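Local coordinates for alginate lyase (Bacteroides ovatus, PDB 3NNB), which probably cleaves the polysaccharide alginate by beta-elimination, as expected of an alginate lyase built around an alpha-helical toroid, at residues Ile279-Leu282 against Gly283-Asp287. Residues are numbered along the deposited sequence; the frame is centred on the assembly and turned at random.
Sequences IFNL and GHMLD
Phe280 and His284, one turn apart on helix 274-293, form an edge-to-face aromatic pair: the imidazole presents CE1 to the centre of the phenyl face, with His284 CE1 3.4 Å from Phe280 CZ and the planes at 64°. Phe280 CG stands anti to the backbone N (chi1 -169°), which swings the ring along the helix to meet the imidazole. The backbone also touches the imidazole: Phe280 O lies over one face, 3.2 Å from His284 CG, and accepts the His284 amide N-H. Three further i to i+4 backbone bonds continue the helix, the shortest from Gly283 N to Ile279 O at 2.8 Å. A water bridges side chains, donating to Asn281 OD1 (2.7 Å) and lying in the imidazole plane 2.7 Å from His284 ND1; Asn281 ND2 turns instead to Gln265 and Gln258. Selenomethionine Met285 makes the aliphatic contact with Leu282, its SE 3.9 Å from Leu282 CD2, on the side covered by helix 310-317. An alanine at Phe280 would remove the phenyl face under His284 CE1, which would probably leave the imidazole freer to turn. Phenyl face, carbonyl and water, with Tyr169 against the same imidazole, probably restrain its rotation beside a bound glycerol.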
loop_
_atom_site.group_PDB
_atom_site.type_symbol
_atom_site.label_atom_id
_atom_site.label_comp_id
_atom_site.label_asym_id
_atom_site.label_seq_id
_atom_site.Cartn_x
_atom_site.Cartn_y
_atom_site.Cartn_z
ATOM N N ILE A 279 1.648 9.263 -9.377
ATOM C CA ILE A 279 1.929 9.379 -7.930
ATOM C C ILE A 279 1.899 8.016 -7.191
ATOM O O ILE A 279 2.726 7.752 -6.356
ATOM C CB ILE A 279 0.936 10.399 -7.277
ATOM C CG1 ILE A 279 1.229 11.801 -7.803
ATOM C CG2 ILE A 279 0.985 10.321 -5.732
ATOM C CD1 ILE A 279 0.159 12.841 -7.437
ATOM N N PHE A 280 0.920 7.189 -7.521
ATOM C CA PHE A 280 0.785 5.823 -6.979
ATOM C C PHE A 280 2.084 5.062 -7.192
ATOM O O PHE A 280 2.649 4.488 -6.240
ATOM C CB PHE A 280 -0.356 5.158 -7.739
ATOM C CG PHE A 280 -0.870 3.826 -7.177
ATOM C CD1 PHE A 280 -1.491 3.747 -5.947
ATOM C CD2 PHE A 280 -0.817 2.679 -7.964
ATOM C CE1 PHE A 280 -2.045 2.537 -5.504
ATOM C CE2 PHE A 280 -1.348 1.486 -7.530
ATOM C CZ PHE A 280 -1.964 1.412 -6.311
ATOM N N ASN A 281 2.605 5.098 -8.410
ATOM C CA ASN A 281 3.823 4.347 -8.735
ATOM C C ASN A 281 5.038 4.971 -8.063
ATOM O O ASN A 281 5.850 4.270 -7.524
ATOM C CB ASN A 281 4.005 4.243 -10.259
ATOM C CG ASN A 281 4.635 2.957 -10.712
ATOM O OD1 ASN A 281 4.586 1.929 -10.035
ATOM N ND2 ASN A 281 5.166 2.970 -11.939
ATOM N N LEU A 282 5.134 6.302 -8.083
ATOM C CA LEU A 282 6.242 6.980 -7.388
ATOM C C LEU A 282 6.242 6.668 -5.889
ATOM O O LEU A 282 7.315 6.453 -5.284
ATOM C CB LEU A 282 6.187 8.500 -7.608
ATOM C CG LEU A 282 7.030 9.054 -8.731
ATOM C CD1 LEU A 282 6.561 10.480 -9.071
ATOM C CD2 LEU A 282 8.551 8.964 -8.341
ATOM N N GLY A 283 5.068 6.654 -5.266
ATOM C CA GLY A 283 4.990 6.317 -3.832
ATOM C C GLY A 283 5.478 4.884 -3.545
ATOM O O GLY A 283 6.139 4.632 -2.541
ATOM N N HIS A 284 5.171 3.960 -4.436
ATOM C CA HIS A 284 5.612 2.582 -4.306
ATOM C C HIS A 284 7.122 2.452 -4.567
ATOM O O HIS A 284 7.813 1.634 -3.928
ATOM C CB HIS A 284 4.810 1.664 -5.193
ATOM C CG HIS A 284 3.363 1.655 -4.847
ATOM N ND1 HIS A 284 2.393 1.247 -5.742
ATOM C CD2 HIS A 284 2.713 2.073 -3.735
ATOM C CE1 HIS A 284 1.206 1.382 -5.165
ATOM N NE2 HIS A 284 1.370 1.863 -3.945
HETATM N N MSE A 285 7.638 3.276 -5.480
HETATM C CA MSE A 285 9.084 3.369 -5.678
HETATM C C MSE A 285 9.762 3.794 -4.372
HETATM O O MSE A 285 10.762 3.228 -3.981
HETATM C CB MSE A 285 9.457 4.354 -6.781
HETATM C CG MSE A 285 8.983 3.911 -8.162
HETATM SE SE MSE A 285 9.232 5.298 -9.462
HETATM C CE MSE A 285 8.349 4.483 -10.993
ATOM N N LEU A 286 9.219 4.817 -3.739
ATOM C CA LEU A 286 9.745 5.317 -2.469
ATOM C C LEU A 286 9.602 4.335 -1.331
ATOM O O LEU A 286 10.473 4.252 -0.468
ATOM C CB LEU A 286 9.178 6.695 -2.142
ATOM C CG LEU A 286 9.544 7.811 -3.131
ATOM C CD1 LEU A 286 8.727 9.106 -2.949
ATOM C CD2 LEU A 286 11.030 8.182 -2.978
ATOM N N ASP A 287 8.518 3.556 -1.325
ATOM C CA ASP A 287 8.405 2.457 -0.374
ATOM C C ASP A 287 9.553 1.457 -0.571
ATOM O O ASP A 287 10.161 1.039 0.397
ATOM C CB ASP A 287 7.076 1.688 -0.575
ATOM C CG ASP A 287 5.866 2.436 -0.047
ATOM O OD1 ASP A 287 5.958 3.354 0.785
ATOM O OD2 ASP A 287 4.758 2.096 -0.538
HETATM O O HOH W 1 3.377 0.512 -8.137
#